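PDB 4LWP: arginine N-methyltransferase, putative from Trypanosoma brucei brucei, which probably transfers methyl groups from S-adenosyl-L-methionine to arginine side chains of proteins, histones perhaps among them. Local coordinates for residues 111-116 with 157-162; 57-62 with 134-139; 148-153 with 358-363. All blocks are in the same frame, centred on the assembly; numbering follows the deposited sequence.

Interaction 1 (111-116 with 157-162); sequences TVENII and VIRARN. With SAH (S-adenosyl-L-homocysteine), chain I.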
loop_
_atom_site.group_PDB
_atom_site.type_symbol
_atom_site.label_atom_id
_atom_site.label_comp_id
_atom_site.label_asym_id
_atom_site.label_seq_id
_atom_site.Cartn_x
_atom_site.Cartn_y
_atom_site.Cartn_z
ATOM N N THR A 111 -13.313 -18.295 20.926
ATOM C CA THR A 111 -12.305 -17.509 21.608
ATOM C C THR A 111 -11.693 -18.360 22.698
ATOM O O THR A 111 -12.326 -19.285 23.195
ATOM C CB THR A 111 -12.871 -16.220 22.229
ATOM O OG1 THR A 111 -13.868 -16.570 23.190
ATOM C CG2 THR A 111 -13.498 -15.296 21.149
ATOM N N VAL A 112 -10.448 -18.052 23.046
ATOM C CA VAL A 112 -9.815 -18.614 24.235
ATOM C C VAL A 112 -10.727 -18.453 25.442
ATOM O O VAL A 112 -10.913 -19.376 26.227
ATOM C CB VAL A 112 -8.464 -17.923 24.536
ATOM C CG1 VAL A 112 -8.015 -18.192 25.981
ATOM C CG2 VAL A 112 -7.416 -18.385 23.557
ATOM N N GLU A 113 -11.301 -17.269 25.582
ATOM C CA GLU A 113 -12.070 -16.935 26.768
ATOM C C GLU A 113 -13.348 -17.763 26.894
ATOM O O GLU A 113 -13.715 -18.178 28.004
ATOM C CB GLU A 113 -12.380 -15.452 26.747
ATOM C CG GLU A 113 -11.145 -14.555 26.948
ATOM C CD GLU A 113 -10.202 -14.502 25.738
ATOM O OE1 GLU A 113 -10.582 -14.973 24.634
ATOM O OE2 GLU A 113 -9.082 -13.958 25.892
ATOM N N ASN A 114 -14.003 -18.044 25.764
ATOM C CA ASN A 114 -15.206 -18.876 25.801
ATOM C C ASN A 114 -14.855 -20.331 26.097
ATOM O O ASN A 114 -15.607 -21.013 26.777
ATOM C CB ASN A 114 -15.993 -18.817 24.487
ATOM C CG ASN A 114 -16.712 -17.494 24.275
ATOM O OD1 ASN A 114 -16.908 -16.704 25.206
ATOM N ND2 ASN A 114 -17.118 -17.248 23.030
ATOM N N ILE A 115 -13.715 -20.809 25.600
ATOM C CA ILE A 115 -13.298 -22.170 25.925
ATOM C C ILE A 115 -13.053 -22.278 27.423
ATOM O O ILE A 115 -13.496 -23.232 28.072
ATOM C CB ILE A 115 -12.043 -22.583 25.178
ATOM C CG1 ILE A 115 -12.324 -22.656 23.667
ATOM C CG2 ILE A 115 -11.561 -23.946 25.677
ATOM C CD1 ILE A 115 -11.048 -22.742 22.824
ATOM N N ILE A 116 -12.404 -21.256 27.975
ATOM C CA ILE A 116 -12.169 -21.175 29.407
ATOM C C ILE A 116 -13.480 -21.203 30.199
ATOM O O ILE A 116 -13.599 -21.954 31.159
ATOM C CB ILE A 116 -11.352 -19.908 29.752
ATOM C CG1 ILE A 116 -9.892 -20.114 29.326
ATOM C CG2 ILE A 116 -11.406 -19.582 31.248
ATOM C CD1 ILE A 116 -9.021 -18.864 29.495
ATOM N N VAL A 157 -3.240 -14.942 25.652
ATOM C CA VAL A 157 -2.200 -15.951 25.799
ATOM C C VAL A 157 -1.983 -16.237 27.281
ATOM O O VAL A 157 -1.872 -17.396 27.680
ATOM C CB VAL A 157 -0.866 -15.518 25.098
ATOM C CG1 VAL A 157 0.292 -16.406 25.509
ATOM C CG2 VAL A 157 -1.027 -15.565 23.582
ATOM N N ILE A 158 -1.937 -15.193 28.103
ATOM C CA ILE A 158 -1.831 -15.384 29.552
ATOM C C ILE A 158 -3.003 -16.185 30.112
ATOM O O ILE A 158 -2.801 -17.101 30.907
ATOM C CB ILE A 158 -1.742 -14.040 30.288
ATOM C CG1 ILE A 158 -0.460 -13.303 29.878
ATOM C CG2 ILE A 158 -1.814 -14.245 31.798
ATOM C CD1 ILE A 158 -0.338 -11.917 30.482
ATOM N N ARG A 159 -4.224 -15.850 29.708
ATOM C CA ARG A 159 -5.410 -16.600 30.148
ATOM C C ARG A 159 -5.358 -18.041 29.711
ATOM O O ARG A 159 -5.735 -18.946 30.457
ATOM C CB ARG A 159 -6.690 -15.984 29.601
ATOM C CG ARG A 159 -7.091 -14.664 30.230
ATOM C CD ARG A 159 -8.089 -13.925 29.324
ATOM N NE ARG A 159 -8.131 -12.559 29.788
ATOM C CZ ARG A 159 -8.266 -11.488 29.025
ATOM N NH1 ARG A 159 -8.405 -11.592 27.716
ATOM N NH2 ARG A 159 -8.256 -10.308 29.600
ATOM N N ALA A 160 -4.918 -18.263 28.483
ATOM C CA ALA A 160 -4.814 -19.631 27.994
ATOM C C ALA A 160 -3.832 -20.417 28.848
ATOM O O ALA A 160 -4.120 -21.552 29.252
ATOM C CB ALA A 160 -4.390 -19.653 26.534
ATOM N N ARG A 161 -2.689 -19.797 29.138
ATOM C CA ARG A 161 -1.633 -20.461 29.894
ATOM C C ARG A 161 -2.128 -20.857 31.280
ATOM O O ARG A 161 -1.967 -22.008 31.690
ATOM C CB ARG A 161 -0.388 -19.566 30.004
ATOM C CG ARG A 161 0.755 -20.197 30.776
ATOM C CD ARG A 161 1.012 -19.398 32.048
ATOM N NE ARG A 161 1.748 -18.187 31.760
ATOM C CZ ARG A 161 1.595 -17.028 32.389
ATOM N NH1 ARG A 161 0.709 -16.878 33.365
ATOM N NH2 ARG A 161 2.345 -16.012 32.020
ATOM N N ASN A 162 -2.733 -19.903 31.988
ATOM C CA ASN A 162 -3.286 -20.179 33.312
ATOM C C ASN A 162 -4.360 -21.272 33.266
ATOM O O ASN A 162 -4.390 -22.156 34.123
ATOM C CB ASN A 162 -3.878 -18.916 33.922
ATOM C CG ASN A 162 -2.812 -17.892 34.293
ATOM O OD1 ASN A 162 -1.626 -18.218 34.366
ATOM N ND2 ASN A 162 -3.236 -16.639 34.527
HETATM N N SAH I . -0.825 -18.352 14.526
HETATM C CA SAH I . -0.998 -17.778 13.204
HETATM C CB SAH I . -1.861 -16.523 13.250
HETATM C CG SAH I . -1.618 -15.531 14.389
HETATM S SD SAH I . -2.585 -14.018 14.104
HETATM C C SAH I . 0.372 -17.489 12.623
HETATM O O SAH I . 0.512 -17.291 11.408
HETATM O OXT SAH I . 1.360 -17.457 13.375
HETATM C "C5'" SAH I . -3.515 -14.273 15.635
HETATM C "C4'" SAH I . -4.843 -15.018 15.444
HETATM O "O4'" SAH I . -5.442 -15.172 16.713
HETATM C "C3'" SAH I . -5.897 -14.354 14.558
HETATM O "O3'" SAH I . -6.288 -15.280 13.560
HETATM C "C2'" SAH I . -7.080 -14.085 15.488
HETATM O "O2'" SAH I . -8.322 -14.409 14.915
HETATM C "C1'" SAH I . -6.839 -15.063 16.615
HETATM N N9 SAH I . -7.268 -14.620 17.944
HETATM C C8 SAH I . -7.035 -13.402 18.529
HETATM N N7 SAH I . -7.568 -13.430 19.763
HETATM C C5 SAH I . -8.114 -14.652 19.981
HETATM C C6 SAH I . -8.772 -15.193 21.079
HETATM N N6 SAH I . -8.952 -14.451 22.181
HETATM N N1 SAH I . -9.235 -16.493 21.007
HETATM C C2 SAH I . -9.035 -17.246 19.857
HETATM N N3 SAH I . -8.380 -16.699 18.769
HETATM C C4 SAH I . -7.928 -15.420 18.842
#
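The guanidinium of Arg159 meets the carboxylate of Glu113 edge-on: Glu113 OE2 lies at the edge of the guanidinium, close to its plane, 3.1 Å from Arg159 NH1. Only NH1 makes the bond, and the two planes are turned 72° apart, unlike a coplanar two-pronged pair. The N-H points fairly straight at OE2 (155°) and reaches it on the anti side, somewhat out of the carboxylate plane. Ser156 OG is a second partner of OE2. The other oxygen, Glu113 OE1, accepts from the adenine amino group of S-adenosylhomocysteine, N6 to OE1 3.0 Å. Val112 N donates to ring atom N1 at 2.8 Å, so the N6 and N1 positions of one adenine edge are both recognised. Glu113 reaches its partners through a bend at chi2, which folds the carboxylate back toward the start of its helix. Arg159, as second shell, and Ser156, itself a ligand-site residue, hold OE2 and so fix the turn of the carboxylate; the positive charge beside it would tend to keep it ionised.

Below the polar pair the contact is apolar and small. Val112 CG1, lying beside its own carbonyl carbon, packs on Ala160 CB at 3.9 Å, and the Ile116 side chain crosses that of Arg159 at about a right angle, its CD1 3.7 Å from Arg159 CB. Thr111 N-caps helix 112-117, its OG1 accepting from Asn114 N.

Helices 112-117 and 154-170 run nearly parallel here, their short axes inclined by 26° and 9.8 Å apart. Both rest on the central sheet of the methyltransferase fold: Val112 and Ala160 touch Val61 of strand 57-61, Val112 and Ile115 touch Ile83 of strand 79-83, and Val157 and Arg161 reach strand 136-141.

Interaction 2 (57-62 with 134-139); sequences VVVDVG and CGVAVL. With SAH (S-adenosyl-L-homocysteine), chain I.
The parallel strand pair leading to the S-adenosylhomocysteine pocket is joined here, with Val57 to Val61 lying beside Val136 to Leu139. Val59 N donates to Val138 O at 2.8 Å in a nearly straight bond (173°). At the start of the pair, Val57 O accepts from Ala137 N at 2.8 Å, and Val138 N adds a weak, longer bond to the same oxygen. CA-H...O contacts supplement these, Val58 CA to Val138 O and Leu139 CA to Val59 O.

Strand 57-61 is an inner strand of the Rossmann-like sheet of class I methyltransferases, with strand 79-83 along its other edge. It is followed directly by Gly62, the first glycine of a Gly-Ser-Gly-Thr-Gly sequence that matches the glycine-rich cofactor loop of this family. Gly62 O receives the amino group of the ligand, SAH N to Gly62 O 2.8 Å; its phi is positive, a conformation easy for glycine, and the ribose O4' lies close on the side where a CB would stand.

Side chains divide between the two faces. Val58 and Val138 lie side by side on one, Val58 CG2 being 4.2 Å from Val138 CB. On the other, Val59 and Leu139 point the same way, and Leu139 CD1 touches both Val59 CG1 and Val61 CG2, 3.3 Å from the latter. Leu139 has CG opposite its backbone N (chi1 -171°), and its end swings across toward the neighbouring strand. Val136 CG2 meets Val59 CG2 at 4.0 Å, and helix 154-170 packs on this face through Phe164, Ala160 and Arg161.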
loop_
_atom_site.group_PDB
_atom_site.type_symbol
_atom_site.label_atom_id
_atom_site.label_comp_id
_atom_site.label_asym_id
_atom_site.label_seq_id
_atom_site.Cartn_x
_atom_site.Cartn_y
_atom_site.Cartn_z
ATOM N N VAL A 57 1.485 -33.151 24.018
ATOM C CA VAL A 57 0.316 -32.402 23.563
ATOM C C VAL A 57 0.567 -30.897 23.481
ATOM O O VAL A 57 1.043 -30.271 24.441
ATOM C CB VAL A 57 -0.886 -32.651 24.473
ATOM C CG1 VAL A 57 -2.052 -31.779 24.056
ATOM C CG2 VAL A 57 -1.261 -34.123 24.444
ATOM N N VAL A 58 0.227 -30.329 22.327
ATOM C CA VAL A 58 0.491 -28.934 22.017
ATOM C C VAL A 58 -0.811 -28.137 21.893
ATOM O O VAL A 58 -1.793 -28.624 21.325
ATOM C CB VAL A 58 1.268 -28.806 20.683
ATOM C CG1 VAL A 58 1.422 -27.326 20.261
ATOM C CG2 VAL A 58 2.622 -29.514 20.770
ATOM N N VAL A 59 -0.814 -26.914 22.419
ATOM C CA VAL A 59 -1.897 -25.978 22.167
ATOM C C VAL A 59 -1.373 -24.796 21.349
ATOM O O VAL A 59 -0.309 -24.226 21.655
ATOM C CB VAL A 59 -2.538 -25.466 23.479
ATOM C CG1 VAL A 59 -3.526 -24.357 23.190
ATOM C CG2 VAL A 59 -3.222 -26.606 24.210
ATOM N N ASP A 60 -2.090 -24.469 20.277
ATOM C CA ASP A 60 -1.797 -23.299 19.454
ATOM C C ASP A 60 -2.884 -22.245 19.683
ATOM O O ASP A 60 -4.044 -22.432 19.312
ATOM C CB ASP A 60 -1.683 -23.708 17.976
ATOM C CG ASP A 60 -1.268 -22.561 17.060
ATOM O OD1 ASP A 60 -0.986 -21.427 17.548
ATOM O OD2 ASP A 60 -1.218 -22.799 15.823
ATOM N N VAL A 61 -2.507 -21.155 20.343
ATOM C CA VAL A 61 -3.451 -20.092 20.692
ATOM C C VAL A 61 -3.458 -18.990 19.637
ATOM O O VAL A 61 -2.474 -18.263 19.486
ATOM C CB VAL A 61 -3.115 -19.462 22.060
ATOM C CG1 VAL A 61 -4.088 -18.347 22.406
ATOM C CG2 VAL A 61 -3.151 -20.486 23.114
ATOM N N GLY A 62 -4.581 -18.851 18.936
ATOM C CA GLY A 62 -4.685 -17.905 17.832
ATOM C C GLY A 62 -3.993 -18.419 16.584
ATOM O O GLY A 62 -3.115 -17.768 16.015
ATOM N N CYS A 134 -1.460 -37.666 29.226
ATOM C CA CYS A 134 -0.316 -36.744 29.105
ATOM C C CYS A 134 -0.467 -35.256 29.482
ATOM O O CYS A 134 0.498 -34.638 29.928
ATOM C CB CYS A 134 0.152 -36.763 27.638
ATOM S SG CYS A 134 0.963 -38.277 27.146
ATOM N N GLY A 135 -1.642 -34.671 29.324
ATOM C CA GLY A 135 -1.777 -33.241 29.577
ATOM C C GLY A 135 -1.065 -32.355 28.547
ATOM O O GLY A 135 -0.462 -32.852 27.590
ATOM N N VAL A 136 -1.098 -31.040 28.762
ATOM C CA VAL A 136 -0.486 -30.061 27.841
ATOM C C VAL A 136 0.988 -29.756 28.109
ATOM O O VAL A 136 1.331 -29.263 29.184
ATOM C CB VAL A 136 -1.263 -28.718 27.871
ATOM C CG1 VAL A 136 -0.558 -27.655 27.014
ATOM C CG2 VAL A 136 -2.697 -28.925 27.415
ATOM N N ALA A 137 1.854 -29.978 27.127
ATOM C CA ALA A 137 3.286 -29.731 27.347
ATOM C C ALA A 137 3.710 -28.354 26.843
ATOM O O ALA A 137 4.543 -27.683 27.460
ATOM C CB ALA A 137 4.114 -30.791 26.677
ATOM N N VAL A 138 3.136 -27.945 25.713
ATOM C CA VAL A 138 3.590 -26.766 25.000
ATOM C C VAL A 138 2.441 -25.864 24.560
ATOM O O VAL A 138 1.409 -26.327 24.063
ATOM C CB VAL A 138 4.424 -27.160 23.744
ATOM C CG1 VAL A 138 4.727 -25.935 22.838
ATOM C CG2 VAL A 138 5.704 -27.883 24.151
ATOM N N LEU A 139 2.652 -24.567 24.742
ATOM C CA LEU A 139 1.718 -23.546 24.307
ATOM C C LEU A 139 2.383 -22.689 23.224
ATOM O O LEU A 139 3.347 -21.976 23.498
ATOM C CB LEU A 139 1.286 -22.687 25.503
ATOM C CG LEU A 139 0.154 -21.698 25.263
ATOM C CD1 LEU A 139 -0.867 -22.441 24.497
ATOM C CD2 LEU A 139 -0.466 -21.257 26.566
HETATM N N SAH I . -0.825 -18.352 14.526
HETATM C CA SAH I . -0.998 -17.778 13.204
HETATM C CB SAH I . -1.861 -16.523 13.250
HETATM C CG SAH I . -1.618 -15.531 14.389
HETATM S SD SAH I . -2.585 -14.018 14.104
HETATM C C SAH I . 0.372 -17.489 12.623
HETATM O O SAH I . 0.512 -17.291 11.408
HETATM O OXT SAH I . 1.360 -17.457 13.375
HETATM C "C5'" SAH I . -3.515 -14.273 15.635
HETATM C "C4'" SAH I . -4.843 -15.018 15.444
HETATM O "O4'" SAH I . -5.442 -15.172 16.713
HETATM C "C3'" SAH I . -5.897 -14.354 14.558
HETATM O "O3'" SAH I . -6.288 -15.280 13.560
HETATM C "C2'" SAH I . -7.080 -14.085 15.488
HETATM O "O2'" SAH I . -8.322 -14.409 14.915
HETATM C "C1'" SAH I . -6.839 -15.063 16.615
HETATM N N9 SAH I . -7.268 -14.620 17.944
HETATM C C8 SAH I . -7.035 -13.402 18.529
HETATM N N7 SAH I . -7.568 -13.430 19.763
HETATM C C5 SAH I . -8.114 -14.652 19.981
HETATM C C6 SAH I . -8.772 -15.193 21.079
HETATM N N6 SAH I . -8.952 -14.451 22.181
HETATM N N1 SAH I . -9.235 -16.493 21.007
HETATM C C2 SAH I . -9.035 -17.246 19.857
HETATM N N3 SAH I . -8.380 -16.699 18.769
HETATM C C4 SAH I . -7.928 -15.420 18.842
#

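Interaction 3 (148-153 with 358-363); sequences LFHEGM and LRFYTI. With SAH (S-adenosyl-L-homocysteine), chain I.
The His150 imidazole receives the backbone of the facing segment at its edge: Tyr361 N donates to ND1 at 2.9 Å, nearly straight (173°) and close to the ring plane. With CG opposite its backbone N (chi1 -175°), His150 carries the ring across to the 358-363 segment. The Phe360 ring turns an edge toward the imidazole face, an offset edge-to-face pair with planes at 74°. Glu151 CG also touches this phenyl ring, 3.9 Å from Phe360 CE1.

Tyr361 presents a face to Phe149. Phe149 CB stands over it in a CH-pi contact, 3.9 Å from the ring centroid, while the Phe149 ring directs its edge at the same face, centroids 5.8 Å apart. Arg359 lays its aliphatic part along Gly152 O, with CG at 3.2 Å.

From the type II turn Phe149 to Gly152, Glu151 N donates across to Arg359 O at 2.6 Å. Phe149 and His150 form a classic beta bulge opposite Phe146, and the sequence around Glu151 is consistent with the double-E loop of protein arginine methyltransferases. A water bridges Phe149 O and Leu358 O, and Tyr361 OH also bonds Leu358 O. Met153, at the N-cap of helix 154-170, touches the ligand through SD.

Accepting a backbone N-H requires a lone pair on ND1, so His150 is probably neutral with any ring proton on NE2, its rotation fixed by the main chain of the C-terminal strand region.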
loop_
_atom_site.group_PDB
_atom_site.type_symbol
_atom_site.label_atom_id
_atom_site.label_comp_id
_atom_site.label_asym_id
_atom_site.label_seq_id
_atom_site.Cartn_x
_atom_site.Cartn_y
_atom_site.Cartn_z
ATOM N N LEU A 148 5.249 -5.247 21.026
ATOM C CA LEU A 148 4.724 -6.373 21.795
ATOM C C LEU A 148 3.304 -6.230 22.306
ATOM O O LEU A 148 2.594 -7.224 22.448
ATOM C CB LEU A 148 5.511 -6.594 23.104
ATOM C CG LEU A 148 6.907 -7.197 23.119
ATOM C CD1 LEU A 148 7.356 -7.447 24.585
ATOM C CD2 LEU A 148 6.930 -8.465 22.268
ATOM N N PHE A 149 2.832 -5.064 22.521
ATOM C CA PHE A 149 1.655 -4.809 23.348
ATOM C C PHE A 149 0.481 -4.232 22.541
ATOM O O PHE A 149 -0.659 -4.630 22.768
ATOM C CB PHE A 149 1.914 -3.897 24.550
ATOM C CG PHE A 149 2.929 -4.449 25.504
ATOM C CD1 PHE A 149 2.607 -5.530 26.334
ATOM C CD2 PHE A 149 4.202 -3.893 25.585
ATOM C CE1 PHE A 149 3.548 -6.053 27.216
ATOM C CE2 PHE A 149 5.152 -4.403 26.470
ATOM C CZ PHE A 149 4.828 -5.477 27.284
ATOM N N HIS A 150 0.750 -3.312 21.617
ATOM C CA HIS A 150 -0.317 -2.582 20.938
ATOM C C HIS A 150 -0.894 -3.370 19.777
ATOM O O HIS A 150 -0.196 -3.639 18.798
ATOM C CB HIS A 150 0.185 -1.216 20.441
ATOM C CG HIS A 150 -0.890 -0.365 19.844
ATOM N ND1 HIS A 150 -1.932 0.146 20.589
ATOM C CD2 HIS A 150 -1.091 0.063 18.572
ATOM C CE1 HIS A 150 -2.726 0.853 19.805
ATOM N NE2 HIS A 150 -2.239 0.817 18.576
ATOM N N GLU A 151 -2.182 -3.689 19.891
ATOM C CA GLU A 151 -2.890 -4.551 18.955
ATOM C C GLU A 151 -2.376 -5.977 18.998
ATOM O O GLU A 151 -2.437 -6.678 18.009
ATOM C CB GLU A 151 -2.802 -4.003 17.521
ATOM C CG GLU A 151 -3.334 -2.605 17.438
ATOM C CD GLU A 151 -3.389 -2.104 16.039
ATOM O OE1 GLU A 151 -3.115 -2.901 15.110
ATOM O OE2 GLU A 151 -3.713 -0.913 15.870
ATOM N N GLY A 152 -1.862 -6.388 20.150
ATOM C CA GLY A 152 -1.456 -7.764 20.353
ATOM C C GLY A 152 -2.559 -8.516 21.080
ATOM O O GLY A 152 -3.635 -7.958 21.323
ATOM N N MET A 153 -2.296 -9.779 21.410
ATOM C CA MET A 153 -3.263 -10.597 22.100
ATOM C C MET A 153 -2.624 -11.232 23.340
ATOM O O MET A 153 -3.062 -12.286 23.796
ATOM C CB MET A 153 -3.863 -11.663 21.175
ATOM C CG MET A 153 -2.869 -12.529 20.430
ATOM S SD MET A 153 -3.686 -13.774 19.371
ATOM C CE MET A 153 -4.159 -14.991 20.620
ATOM N N LEU A 358 -6.428 -4.042 27.505
ATOM C CA LEU A 358 -4.986 -4.261 27.585
ATOM C C LEU A 358 -4.480 -4.795 26.237
ATOM O O LEU A 358 -3.525 -5.553 26.166
ATOM C CB LEU A 358 -4.644 -5.203 28.757
ATOM C CG LEU A 358 -5.224 -4.741 30.116
ATOM C CD1 LEU A 358 -4.941 -5.747 31.254
ATOM C CD2 LEU A 358 -4.731 -3.326 30.511
ATOM N N ARG A 359 -5.144 -4.373 25.164
ATOM C CA ARG A 359 -4.723 -4.694 23.810
ATOM C C ARG A 359 -4.301 -3.421 23.091
ATOM O O ARG A 359 -3.703 -3.486 22.023
ATOM C CB ARG A 359 -5.841 -5.405 23.030
ATOM C CG ARG A 359 -5.920 -6.921 23.252
ATOM C CD ARG A 359 -6.999 -7.586 22.346
ATOM N NE ARG A 359 -8.343 -7.041 22.582
ATOM C CZ ARG A 359 -9.109 -6.478 21.645
ATOM N NH1 ARG A 359 -8.677 -6.395 20.394
ATOM N NH2 ARG A 359 -10.312 -5.999 21.952
ATOM N N PHE A 360 -4.634 -2.265 23.662
ATOM C CA PHE A 360 -4.334 -0.984 23.008
ATOM C C PHE A 360 -3.579 -0.054 23.926
ATOM O O PHE A 360 -3.935 0.125 25.099
ATOM C CB PHE A 360 -5.616 -0.305 22.520
ATOM C CG PHE A 360 -6.387 -1.137 21.542
ATOM C CD1 PHE A 360 -5.952 -1.261 20.224
ATOM C CD2 PHE A 360 -7.500 -1.848 21.945
ATOM C CE1 PHE A 360 -6.648 -2.051 19.321
ATOM C CE2 PHE A 360 -8.195 -2.634 21.048
ATOM C CZ PHE A 360 -7.769 -2.741 19.745
ATOM N N TYR A 361 -2.514 0.530 23.395
ATOM C CA TYR A 361 -1.586 1.262 24.235
ATOM C C TYR A 361 -1.159 2.554 23.602
ATOM O O TYR A 361 -1.191 2.707 22.381
ATOM C CB TYR A 361 -0.349 0.417 24.554
ATOM C CG TYR A 361 -0.664 -0.746 25.435
ATOM C CD1 TYR A 361 -1.158 -1.920 24.902
ATOM C CD2 TYR A 361 -0.483 -0.666 26.801
ATOM C CE1 TYR A 361 -1.463 -3.000 25.717
ATOM C CE2 TYR A 361 -0.781 -1.731 27.626
ATOM C CZ TYR A 361 -1.269 -2.896 27.078
ATOM O OH TYR A 361 -1.567 -3.961 27.884
ATOM N N THR A 362 -0.736 3.470 24.457
ATOM C CA THR A 362 -0.166 4.720 24.012
ATOM C C THR A 362 1.223 4.805 24.632
ATOM O O THR A 362 1.445 4.306 25.730
ATOM C CB THR A 362 -1.066 5.904 24.430
ATOM O OG1 THR A 362 -0.629 7.098 23.791
ATOM C CG2 THR A 362 -1.036 6.101 25.934
ATOM N N ILE A 363 2.159 5.427 23.928
ATOM C CA ILE A 363 3.511 5.597 24.443
ATOM C C ILE A 363 3.687 7.030 24.916
ATOM O O ILE A 363 3.426 7.967 24.165
ATOM C CB ILE A 363 4.566 5.252 23.377
ATOM C CG1 ILE A 363 4.471 3.770 22.996
ATOM C CG2 ILE A 363 5.978 5.531 23.890
ATOM C CD1 ILE A 363 5.523 3.313 21.979
HETATM N N SAH I . -0.825 -18.352 14.526
HETATM C CA SAH I . -0.998 -17.778 13.204
HETATM C CB SAH I . -1.861 -16.523 13.250
HETATM C CG SAH I . -1.618 -15.531 14.389
HETATM S SD SAH I . -2.585 -14.018 14.104
HETATM C C SAH I . 0.372 -17.489 12.623
HETATM O O SAH I . 0.512 -17.291 11.408
HETATM O OXT SAH I . 1.360 -17.457 13.375
HETATM C "C5'" SAH I . -3.515 -14.273 15.635
HETATM C "C4'" SAH I . -4.843 -15.018 15.444
HETATM O "O4'" SAH I . -5.442 -15.172 16.713
HETATM C "C3'" SAH I . -5.897 -14.354 14.558
HETATM O "O3'" SAH I . -6.288 -15.280 13.560
HETATM C "C2'" SAH I . -7.080 -14.085 15.488
HETATM O "O2'" SAH I . -8.322 -14.409 14.915
HETATM C "C1'" SAH I . -6.839 -15.063 16.615
HETATM N N9 SAH I . -7.268 -14.620 17.944
HETATM C C8 SAH I . -7.035 -13.402 18.529
HETATM N N7 SAH I . -7.568 -13.430 19.763
HETATM C C5 SAH I . -8.114 -14.652 19.981
HETATM C C6 SAH I . -8.772 -15.193 21.079
HETATM N N6 SAH I . -8.952 -14.451 22.181
HETATM N N1 SAH I . -9.235 -16.493 21.007
HETATM C C2 SAH I . -9.035 -17.246 19.857
HETATM N N3 SAH I . -8.380 -16.699 18.769
HETATM C C4 SAH I . -7.928 -15.420 18.842
HETATM O O HOH W 1 -1.130 -6.562 24.753
#

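Interactions 1 and 2 lie 12 Å apart between centres and share the methyltransferase half of the chain: Val61 of strand 57-61 packs against Val112 and Ala160, and strand 136-141 is followed by helix 154-170. Along the sequence the segments of interaction 1 alternate with those of both others, whereas interaction 2 closes before interaction 3 opens. Interaction 3, 18 Å from interaction 1 and 25 Å from interaction 2, joins the loop before helix 154-170 to strand 361-366 of the arginine methyltransferase oligomerization region. Met153 CE reaches back to Val61 and Gly62, and all three contacts touch S-adenosylhomocysteine. The cofactor site is thus built on the sheet, with loop 148-153 one link to the C-terminal part.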